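Local coordinates for protein PvdO (Pseudomonas aeruginosa, PDB 5HHA) that probably acts in the periplasm in maturation of the pyoverdine chromophore, binds calcium and belongs to the formylglycine-generating enzyme family, at residues A155-G160 against Q248-D253; F169-D174 against Y179-H184. All coordinates share one frame; numbering follows the deposited sequence.

Interaction 1: residues A155-G160 against Q248-D253; sequences AEREYG and QIRGND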
# COMPACT_ATOMS: atom_id res chain seq x y z
N ALA A 155 -6.76 1.78 8.01
CA ALA A 155 -7.96 2.49 7.61
C ALA A 155 -7.69 3.50 6.49
O ALA A 155 -8.45 3.63 5.53
CB ALA A 155 -8.55 3.20 8.82
N GLU A 156 -6.58 4.24 6.60
CA GLU A 156 -6.21 5.19 5.54
C GLU A 156 -5.99 4.47 4.22
O GLU A 156 -6.37 4.95 3.17
CB GLU A 156 -4.93 5.95 5.90
CG GLU A 156 -5.12 6.99 6.98
CD GLU A 156 -3.83 7.55 7.54
OE1 GLU A 156 -2.75 6.98 7.31
OE2 GLU A 156 -3.92 8.58 8.25
N ARG A 157 -5.38 3.29 4.30
CA ARG A 157 -5.08 2.54 3.09
C ARG A 157 -6.39 2.07 2.42
O ARG A 157 -6.56 2.23 1.20
CB ARG A 157 -4.12 1.39 3.40
CG ARG A 157 -3.25 0.94 2.23
CD ARG A 157 -4.00 0.18 1.14
NE ARG A 157 -3.07 -0.28 0.11
CZ ARG A 157 -3.43 -0.97 -0.97
NH1 ARG A 157 -4.66 -1.43 -1.08
NH2 ARG A 157 -2.53 -1.22 -1.90
N GLU A 158 -7.31 1.51 3.19
CA GLU A 158 -8.57 1.08 2.57
C GLU A 158 -9.36 2.29 2.04
O GLU A 158 -9.94 2.22 0.98
CB GLU A 158 -9.43 0.25 3.51
CG GLU A 158 -10.66 -0.36 2.78
CD GLU A 158 -11.44 -1.39 3.57
OE1 GLU A 158 -10.82 -2.28 4.18
OE2 GLU A 158 -12.69 -1.30 3.53
N TYR A 159 -9.34 3.39 2.78
CA TYR A 159 -10.01 4.62 2.35
C TYR A 159 -9.49 5.06 0.99
O TYR A 159 -10.22 5.40 0.08
CB TYR A 159 -9.76 5.71 3.37
CG TYR A 159 -10.39 7.06 3.14
CD1 TYR A 159 -11.77 7.20 3.09
CD2 TYR A 159 -9.60 8.21 3.10
CE1 TYR A 159 -12.35 8.46 2.98
CE2 TYR A 159 -10.18 9.47 2.96
CZ TYR A 159 -11.56 9.57 2.94
OH TYR A 159 -12.21 10.80 2.85
N GLY A 160 -8.17 5.07 0.87
CA GLY A 160 -7.49 5.50 -0.34
C GLY A 160 -7.66 4.55 -1.50
O GLY A 160 -7.70 4.98 -2.66
N GLN A 248 -0.25 -5.62 10.06
CA GLN A 248 -1.06 -5.69 8.85
C GLN A 248 -0.27 -5.26 7.62
O GLN A 248 0.57 -4.35 7.68
CB GLN A 248 -2.29 -4.77 8.96
CG GLN A 248 -3.18 -5.04 10.15
CD GLN A 248 -4.07 -6.29 10.10
OE1 GLN A 248 -4.18 -7.00 9.09
NE2 GLN A 248 -4.70 -6.55 11.19
N ILE A 249 -0.60 -5.87 6.49
CA ILE A 249 -0.19 -5.42 5.17
C ILE A 249 -1.45 -5.34 4.30
O ILE A 249 -2.46 -6.01 4.57
CB ILE A 249 0.89 -6.34 4.54
CG1 ILE A 249 0.39 -7.77 4.45
CG2 ILE A 249 2.17 -6.27 5.35
CD1 ILE A 249 1.39 -8.74 3.77
N ARG A 250 -1.42 -4.51 3.28
CA ARG A 250 -2.59 -4.25 2.45
C ARG A 250 -2.27 -4.32 0.97
O ARG A 250 -1.11 -4.20 0.55
CB ARG A 250 -3.21 -2.90 2.79
CG ARG A 250 -4.15 -2.97 4.01
CD ARG A 250 -5.34 -3.91 3.74
NE ARG A 250 -6.40 -3.79 4.74
CZ ARG A 250 -7.60 -3.29 4.50
NH1 ARG A 250 -8.01 -2.91 3.29
NH2 ARG A 250 -8.45 -3.27 5.49
N GLY A 251 -3.31 -4.45 0.17
CA GLY A 251 -3.19 -4.54 -1.27
C GLY A 251 -3.02 -5.98 -1.70
O GLY A 251 -3.51 -6.91 -1.08
N ASN A 252 -2.34 -6.16 -2.83
CA ASN A 252 -2.12 -7.49 -3.38
C ASN A 252 -0.92 -7.41 -4.32
O ASN A 252 -0.69 -6.37 -4.93
CB ASN A 252 -3.37 -7.95 -4.14
CG ASN A 252 -3.38 -9.43 -4.41
OD1 ASN A 252 -2.79 -10.21 -3.68
ND2 ASN A 252 -4.12 -9.82 -5.43
N ASP A 253 -0.18 -8.50 -4.46
CA ASP A 253 1.03 -8.46 -5.27
C ASP A 253 0.91 -9.16 -6.62
O ASP A 253 -0.03 -9.90 -6.92
CB ASP A 253 2.23 -9.01 -4.49
CG ASP A 253 2.15 -10.48 -4.22
OD1 ASP A 253 2.57 -11.30 -5.06
OD2 ASP A 253 1.69 -10.85 -3.10
O HOH W 1 -1.56 -3.28 -3.77
O HOH W 2 -6.83 -2.20 0.70

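Interaction 2: residues F169-D174 against Y179-H184; sequences FPFPFD and YSIAKH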
# COMPACT_ATOMS: atom_id res chain seq x y z
N PHE A 169 -14.09 -3.29 -6.02
CA PHE A 169 -13.19 -2.49 -6.84
C PHE A 169 -13.80 -1.16 -7.24
O PHE A 169 -15.00 -1.07 -7.51
CB PHE A 169 -12.82 -3.22 -8.12
CG PHE A 169 -12.24 -4.59 -7.89
CD1 PHE A 169 -10.94 -4.73 -7.42
CD2 PHE A 169 -12.98 -5.75 -8.09
CE1 PHE A 169 -10.38 -5.99 -7.17
CE2 PHE A 169 -12.42 -7.00 -7.84
CZ PHE A 169 -11.14 -7.11 -7.38
N PRO A 170 -12.97 -0.11 -7.33
CA PRO A 170 -13.48 1.19 -7.78
C PRO A 170 -13.58 1.32 -9.30
O PRO A 170 -14.00 2.38 -9.79
CB PRO A 170 -12.46 2.17 -7.20
CG PRO A 170 -11.18 1.39 -7.16
CD PRO A 170 -11.59 -0.03 -6.83
N PHE A 171 -13.28 0.26 -10.04
CA PHE A 171 -13.26 0.24 -11.49
C PHE A 171 -14.08 -0.96 -11.91
O PHE A 171 -14.28 -1.89 -11.13
CB PHE A 171 -11.83 0.13 -12.02
CG PHE A 171 -11.00 -0.89 -11.31
CD1 PHE A 171 -11.16 -2.23 -11.58
CD2 PHE A 171 -10.06 -0.51 -10.35
CE1 PHE A 171 -10.40 -3.17 -10.92
CE2 PHE A 171 -9.29 -1.45 -9.68
CZ PHE A 171 -9.48 -2.77 -9.97
N PRO A 172 -14.54 -0.96 -13.17
CA PRO A 172 -15.28 -2.11 -13.68
C PRO A 172 -14.36 -3.28 -14.01
O PRO A 172 -13.17 -3.11 -14.25
CB PRO A 172 -15.92 -1.56 -14.97
CG PRO A 172 -15.02 -0.49 -15.38
CD PRO A 172 -14.48 0.14 -14.15
N PHE A 173 -14.92 -4.48 -14.03
CA PHE A 173 -14.22 -5.65 -14.56
C PHE A 173 -13.90 -5.48 -16.04
O PHE A 173 -14.62 -4.78 -16.77
CB PHE A 173 -15.07 -6.91 -14.37
CG PHE A 173 -15.14 -7.38 -12.94
CD1 PHE A 173 -14.01 -7.81 -12.27
CD2 PHE A 173 -16.34 -7.39 -12.27
CE1 PHE A 173 -14.09 -8.25 -10.95
CE2 PHE A 173 -16.41 -7.82 -10.96
CZ PHE A 173 -15.28 -8.24 -10.31
N ASP A 174 -12.85 -6.13 -16.48
CA ASP A 174 -12.52 -6.12 -17.90
C ASP A 174 -13.68 -6.72 -18.67
O ASP A 174 -14.26 -7.74 -18.28
CB ASP A 174 -11.33 -7.02 -18.20
CG ASP A 174 -10.00 -6.60 -17.54
OD1 ASP A 174 -9.87 -5.50 -16.98
OD2 ASP A 174 -9.07 -7.43 -17.61
N TYR A 179 -14.05 -12.31 -14.27
CA TYR A 179 -13.44 -11.64 -13.11
C TYR A 179 -11.98 -11.37 -13.42
O TYR A 179 -11.09 -12.04 -12.95
CB TYR A 179 -13.64 -12.51 -11.84
CG TYR A 179 -13.42 -11.88 -10.48
CD1 TYR A 179 -12.17 -11.41 -10.07
CD2 TYR A 179 -14.46 -11.79 -9.59
CE1 TYR A 179 -11.99 -10.85 -8.82
CE2 TYR A 179 -14.29 -11.26 -8.34
CZ TYR A 179 -13.04 -10.80 -7.96
OH TYR A 179 -12.85 -10.25 -6.73
N SER A 180 -11.74 -10.41 -14.31
CA SER A 180 -10.41 -9.99 -14.72
C SER A 180 -10.30 -8.51 -14.48
O SER A 180 -11.23 -7.75 -14.79
CB SER A 180 -10.19 -10.33 -16.18
OG SER A 180 -8.92 -9.90 -16.62
N ILE A 181 -9.17 -8.10 -13.92
CA ILE A 181 -8.93 -6.69 -13.64
C ILE A 181 -7.63 -6.23 -14.30
O ILE A 181 -7.01 -5.27 -13.85
CB ILE A 181 -8.92 -6.41 -12.12
CG1 ILE A 181 -7.80 -7.17 -11.39
CG2 ILE A 181 -10.27 -6.76 -11.52
CD1 ILE A 181 -7.71 -6.84 -9.90
N ALA A 182 -7.22 -6.95 -15.34
CA ALA A 182 -5.96 -6.68 -16.02
C ALA A 182 -5.86 -5.32 -16.69
O ALA A 182 -4.74 -4.88 -16.99
CB ALA A 182 -5.70 -7.76 -17.02
N LYS A 183 -6.97 -4.64 -16.92
CA LYS A 183 -6.93 -3.25 -17.40
C LYS A 183 -6.68 -2.24 -16.28
O LYS A 183 -6.40 -1.07 -16.55
CB LYS A 183 -8.23 -2.87 -18.14
CG LYS A 183 -8.41 -3.60 -19.46
CD LYS A 183 -7.29 -3.30 -20.44
CE LYS A 183 -7.53 -3.97 -21.79
NZ LYS A 183 -6.49 -3.58 -22.79
N HIS A 184 -6.81 -2.66 -15.02
CA HIS A 184 -6.66 -1.78 -13.88
C HIS A 184 -5.64 -2.16 -12.84
O HIS A 184 -5.36 -1.36 -11.98
CB HIS A 184 -8.03 -1.58 -13.22
CG HIS A 184 -8.98 -0.83 -14.09
ND1 HIS A 184 -9.05 0.55 -14.15
CD2 HIS A 184 -9.86 -1.30 -15.00
CE1 HIS A 184 -9.95 0.89 -15.06
NE2 HIS A 184 -10.45 -0.21 -15.59
O HOH W 3 -13.75 -9.45 -16.13

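Interaction 1: residues A155-G160 against Q248-D253
Arg157 and Arg250 have the nearest CA atoms across the two segments, 7.3 Å apart. Segment 155-160 belongs to helix 154-162. Segment 248-253 begins in a strand that pairs antiparallel with strands 218-221 and 266-269 and runs on into a loop. The two axes run nearly parallel, 6° apart, and come within 9.2 Å. Side chains bridge the gap between them, with the helix packed beside the sheet.

The aliphatic part of Arg157 touches first: its CD lies 3.6 Å from Arg250 CB. CG of Arg157 is turned away from its own backbone N (chi1 -153°), and a bend at chi2 then lays the guanidinium along the strand. One face of that group rests on the backbone, with Arg250 C over its centre and Gly251 N nearer the rim. Arg157 NH1 is 3.4 Å from Gly251 CA. Gly251 has no side chain to hold the flat group off.

Arg250 reaches back to the helix and grips Glu158 end-on. Both nitrogens use the same oxygen: NH2 is 2.9 Å from Glu158 OE1, and NH1 is 3.0 Å from Glu158 OE1. The oxygen lies in the guanidinium plane, but the carboxylate is turned 43° from it. NH2 meets OE1 almost in line with its C-O bond, and NH1 comes from the anti side. Water 2 accepts from Arg157 NH1 and Arg250 NH1 and so links the two arginines.

The two arginines and Glu158 are buried, so their charges have to be met within the protein. Glu158 OE2 binds Arg162. Arg250 NE pairs with Glu154, while Arg157 pairs with Glu219 and donates to Met213 O. Arginines at both its oxygens probably help keep Glu158 ionised. Glu158 and Glu154 on Arg250, and Glu219 on Arg157, probably balance the two like charges.

Interaction 2: residues F169-D174 against Y179-H184
Phe171 and His184 lie with their rings nearly parallel, 3° apart, but slid so far that they barely overlap. The centroid of the Phe171 ring is 4.5 Å from that of the His184 ring. Next to this pair, Phe169, Phe173 and Tyr179 form an aromatic cluster in this long loop of the sulfatase-modifying-factor-like domain. CH-pi contacts fill the offset between Phe171 and His184. His184 CB sits over the Phe171 face, 3.4 Å from the ring centroid, and Phe171 CB sits over the His184 face, 3.5 Å from its centroid. The opposite face of Phe171 takes Phe169 CB near its rim. At its edge, Phe171 CE1 is 3.6 Å from Ile181 CG2. Phe171 CG stands between its backbone N and carbonyl carbon (chi1 45°), which swings the ring over His184 CB.

In the cluster, Ile181 CG2 lies over a face of Phe169, while the Tyr179 hydroxyl comes to its edge. The far end of Phe173 reaches over a face of Tyr179, with the two rings oblique. Phe171 also packs edge-to-face with His214.

Beside the rings, Asp174 ties the segments through polar bonds. Its N donates to Ser180 O at 2.8 Å, almost straight at 173°. Water 3 accepts from Ser180 N and lies 2.8 Å from Asp174 O. The carboxylate is held at both oxygens. Lys183 N donates to Asp174 OD1 at 3.0 Å on the syn side, and Ala182 N gives a weak bond to OD2. From above the carboxylate plane, Ser180 OG donates to Asp174 OD2 at 2.7 Å.

From the N terminus the chain runs through several strands and two helices before helix 154-162, which supplies residues 155-160 of interaction 1. Interaction 2 then closes a small turn, with four residues between its segments. The calcium ligands Asn186, Thr187, Gly189, Asp192 and Tyr194 follow, and the side chain of Ala182 is about 7 Å from the ion. Past strand 218-221, residues 248-253 close the large loop of interaction 1, which encloses interaction 2. Interaction 1 ties helix to sheet near the centre of the chain. Interaction 2 joins two parts of the loop between helix 154-162 and strand 218-221, at the surface. Their centres lie about 17 Å apart, their nearest atoms about 6 Å.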